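Local atomic coordinates of levansucrase (Bacillus subtilis, PDB entry 1OYG), a protein that is an enzyme of the levansucrase/invertase family with a five-bladed beta-propeller fold. Residues Thr46-Lys54 against Ser106-Gly114. Numbering follows the deposited sequence.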
loop_
_atom_site.group_PDB
_atom_site.type_symbol
_atom_site.label_atom_id
_atom_site.label_comp_id
_atom_site.label_asym_id
_atom_site.label_seq_id
_atom_site.Cartn_x
_atom_site.Cartn_y
_atom_site.Cartn_z
ATOM N N THR A 46 22.440 -13.163 6.775
ATOM C CA THR A 46 22.334 -13.235 5.315
ATOM C C THR A 46 21.969 -11.893 4.679
ATOM O O THR A 46 21.970 -11.772 3.452
ATOM C CB THR A 46 21.254 -14.255 4.882
ATOM O OG1 THR A 46 19.952 -13.790 5.272
ATOM C CG2 THR A 46 21.429 -15.594 5.588
ATOM N N ILE A 47 21.634 -10.903 5.503
ATOM C CA ILE A 47 21.066 -9.649 5.017
ATOM C C ILE A 47 22.148 -8.668 4.585
ATOM O O ILE A 47 23.095 -8.407 5.330
ATOM C CB ILE A 47 20.185 -8.995 6.105
ATOM C CG1 ILE A 47 19.091 -9.965 6.581
ATOM C CG2 ILE A 47 19.578 -7.685 5.597
ATOM C CD1 ILE A 47 18.182 -10.494 5.479
ATOM N N LYS A 48 21.972 -8.118 3.386
ATOM C CA LYS A 48 22.875 -7.131 2.808
ATOM C C LYS A 48 22.121 -5.851 2.460
ATOM O O LYS A 48 20.929 -5.874 2.159
ATOM C CB LYS A 48 23.494 -7.663 1.511
ATOM C CG LYS A 48 24.272 -8.953 1.631
ATOM C CD LYS A 48 24.912 -9.276 0.292
ATOM C CE LYS A 48 25.563 -10.642 0.265
ATOM N NZ LYS A 48 25.612 -11.177 -1.129
ATOM N N ASN A 49 22.841 -4.737 2.485
ATOM C CA ASN A 49 22.385 -3.508 1.860
ATOM C C ASN A 49 22.371 -3.695 0.349
ATOM O O ASN A 49 23.118 -4.514 -0.187
ATOM C CB ASN A 49 23.324 -2.350 2.216
ATOM C CG ASN A 49 23.402 -2.100 3.706
ATOM O OD1 ASN A 49 22.393 -2.147 4.398
ATOM N ND2 ASN A 49 24.604 -1.841 4.209
ATOM N N ILE A 50 21.521 -2.938 -0.336
ATOM C CA ILE A 50 21.545 -2.904 -1.795
ATOM C C ILE A 50 22.829 -2.190 -2.202
ATOM O O ILE A 50 22.980 -0.989 -1.974
ATOM C CB ILE A 50 20.316 -2.168 -2.356
ATOM C CG1 ILE A 50 19.025 -2.898 -1.975
ATOM C CG2 ILE A 50 20.417 -2.032 -3.882
ATOM C CD1 ILE A 50 17.796 -2.032 -2.101
ATOM N N SER A 51 23.745 -2.942 -2.802
ATOM C CA SER A 51 25.093 -2.465 -3.091
ATOM C C SER A 51 25.085 -1.252 -4.009
ATOM O O SER A 51 25.880 -0.331 -3.835
ATOM C CB SER A 51 25.932 -3.589 -3.712
ATOM O OG SER A 51 25.370 -4.053 -4.931
ATOM N N SER A 52 24.166 -1.247 -4.970
ATOM C CA SER A 52 24.087 -0.179 -5.964
ATOM C C SER A 52 23.435 1.095 -5.427
ATOM O O SER A 52 23.417 2.115 -6.117
ATOM C CB SER A 52 23.334 -0.674 -7.208
ATOM O OG SER A 52 21.977 -0.975 -6.920
ATOM N N ALA A 53 22.892 1.038 -4.212
ATOM C CA ALA A 53 22.204 2.179 -3.609
ATOM C C ALA A 53 23.153 3.140 -2.911
ATOM O O ALA A 53 22.755 4.256 -2.571
ATOM C CB ALA A 53 21.134 1.701 -2.640
ATOM N N LYS A 54 24.393 2.705 -2.691
ATOM C CA LYS A 54 25.461 3.580 -2.215
ATOM C C LYS A 54 25.077 4.322 -0.929
ATOM O O LYS A 54 25.155 5.544 -0.862
ATOM C CB LYS A 54 25.879 4.581 -3.309
ATOM C CG LYS A 54 25.910 4.030 -4.737
ATOM C CD LYS A 54 26.711 2.750 -4.853
ATOM N N SER A 106 20.129 -12.782 -7.014
ATOM C CA SER A 106 20.889 -12.178 -5.920
ATOM C C SER A 106 20.532 -10.703 -5.748
ATOM O O SER A 106 20.243 -10.011 -6.718
ATOM C CB SER A 106 22.391 -12.313 -6.170
ATOM O OG SER A 106 23.145 -11.648 -5.167
ATOM N N ILE A 107 20.562 -10.221 -4.509
ATOM C CA ILE A 107 20.404 -8.789 -4.248
ATOM C C ILE A 107 21.482 -7.967 -4.973
ATOM O O ILE A 107 21.246 -6.821 -5.351
ATOM C CB ILE A 107 20.420 -8.485 -2.726
ATOM C CG1 ILE A 107 20.053 -7.012 -2.480
ATOM C CG2 ILE A 107 21.764 -8.851 -2.099
ATOM C CD1 ILE A 107 19.810 -6.656 -1.033
ATOM N N ASP A 108 22.656 -8.562 -5.161
ATOM C CA ASP A 108 23.762 -7.913 -5.870
ATOM C C ASP A 108 23.516 -7.720 -7.369
ATOM O O ASP A 108 24.241 -6.970 -8.020
ATOM C CB ASP A 108 25.056 -8.705 -5.663
ATOM C CG ASP A 108 25.478 -8.761 -4.205
ATOM O OD1 ASP A 108 25.299 -7.753 -3.487
ATOM O OD2 ASP A 108 25.998 -9.777 -3.693
ATOM N N SER A 109 22.502 -8.394 -7.910
ATOM C CA SER A 109 22.117 -8.245 -9.316
ATOM C C SER A 109 21.342 -6.954 -9.599
ATOM O O SER A 109 21.163 -6.581 -10.760
ATOM C CB SER A 109 21.280 -9.446 -9.770
ATOM O OG SER A 109 19.958 -9.384 -9.262
ATOM N N TRP A 110 20.868 -6.281 -8.553
ATOM C CA TRP A 110 20.083 -5.062 -8.728
ATOM C C TRP A 110 20.978 -3.848 -8.933
ATOM O O TRP A 110 21.631 -3.378 -8.001
ATOM C CB TRP A 110 19.146 -4.846 -7.544
ATOM C CG TRP A 110 18.071 -5.883 -7.475
ATOM C CD1 TRP A 110 18.054 -6.983 -6.678
ATOM C CD2 TRP A 110 16.869 -5.931 -8.250
ATOM N NE1 TRP A 110 16.911 -7.712 -6.898
ATOM C CE2 TRP A 110 16.164 -7.088 -7.858
ATOM C CE3 TRP A 110 16.309 -5.110 -9.233
ATOM C CZ2 TRP A 110 14.935 -7.442 -8.412
ATOM C CZ3 TRP A 110 15.085 -5.464 -9.782
ATOM C CH2 TRP A 110 14.414 -6.621 -9.369
ATOM N N LYS A 111 21.015 -3.372 -10.174
ATOM C CA LYS A 111 21.696 -2.136 -10.535
ATOM C C LYS A 111 20.773 -0.946 -10.300
ATOM O O LYS A 111 19.558 -1.095 -10.235
ATOM C CB LYS A 111 22.126 -2.181 -12.002
ATOM C CG LYS A 111 23.168 -3.254 -12.301
ATOM C CD LYS A 111 23.519 -3.320 -13.783
ATOM C CE LYS A 111 24.411 -2.174 -14.223
ATOM N NZ LYS A 111 24.554 -2.118 -15.706
ATOM N N ASN A 112 21.371 0.235 -10.188
ATOM C CA ASN A 112 20.671 1.464 -9.848
ATOM C C ASN A 112 20.724 2.440 -11.022
ATOM O O ASN A 112 21.775 3.000 -11.321
ATOM C CB ASN A 112 21.333 2.065 -8.605
ATOM C CG ASN A 112 20.601 3.275 -8.053
ATOM O OD1 ASN A 112 19.598 3.727 -8.596
ATOM N ND2 ASN A 112 21.119 3.808 -6.953
ATOM N N ALA A 113 19.588 2.616 -11.695
ATOM C CA ALA A 113 19.457 3.594 -12.779
ATOM C C ALA A 113 19.284 5.022 -12.263
ATOM O O ALA A 113 19.222 5.962 -13.053
ATOM C CB ALA A 113 18.293 3.226 -13.686
ATOM N N GLY A 114 19.188 5.176 -10.946
ATOM C CA GLY A 114 19.118 6.482 -10.317
ATOM C C GLY A 114 17.689 6.958 -10.180
ATOM O O GLY A 114 16.741 6.193 -10.341
HETATM O O HOH W 1 22.800 -4.309 -5.727
HETATM O O HOH W 2 23.335 -5.858 -2.904
#
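Ser52 comes closest to the backbone of 106-114, its CA 5.4 Å from that of Asn112, and the loop 46-54 runs on past the 3-10 turn 107-109, with Ile50 level with Ile107 and Ser51 with Asp108. Ser52 grips 106-114 twice. Its OG, placed between backbone N and carbonyl carbon (chi1 65°), donates to Trp110 O at 2.7 Å, while its carbonyl O takes a bond from Asn112 ND2 at 3.0 Å. That acceptor lies in the plane of the Asn112 amide, although the donor stands above the Ser52 carbonyl plane. The amide's other end, OD1, receives Gly114 N in an Asx turn, which helps fix its rotation. Ile107 reaches across with CD1, 3.5 Å from Lys48 O and 4.0 Å from Ile50 CG1. Lys48, extended beyond CG, passes over Ile107 CG2 and ends in a salt bridge, NZ to the syn side of Asp108 OD2 at 2.9 Å. Two waters bridge the segments: one joins Ser51 OG to the carbonyls of Ile107 and Trp110, the other Ser51 N to Asp108 OD1. The contact ties the loop leading into strand 57-65 to edge strand 111-115, beside strand 94-101, while Phe417 of strand 416-426 packs against Ile50 and edge-to-face with Trp110.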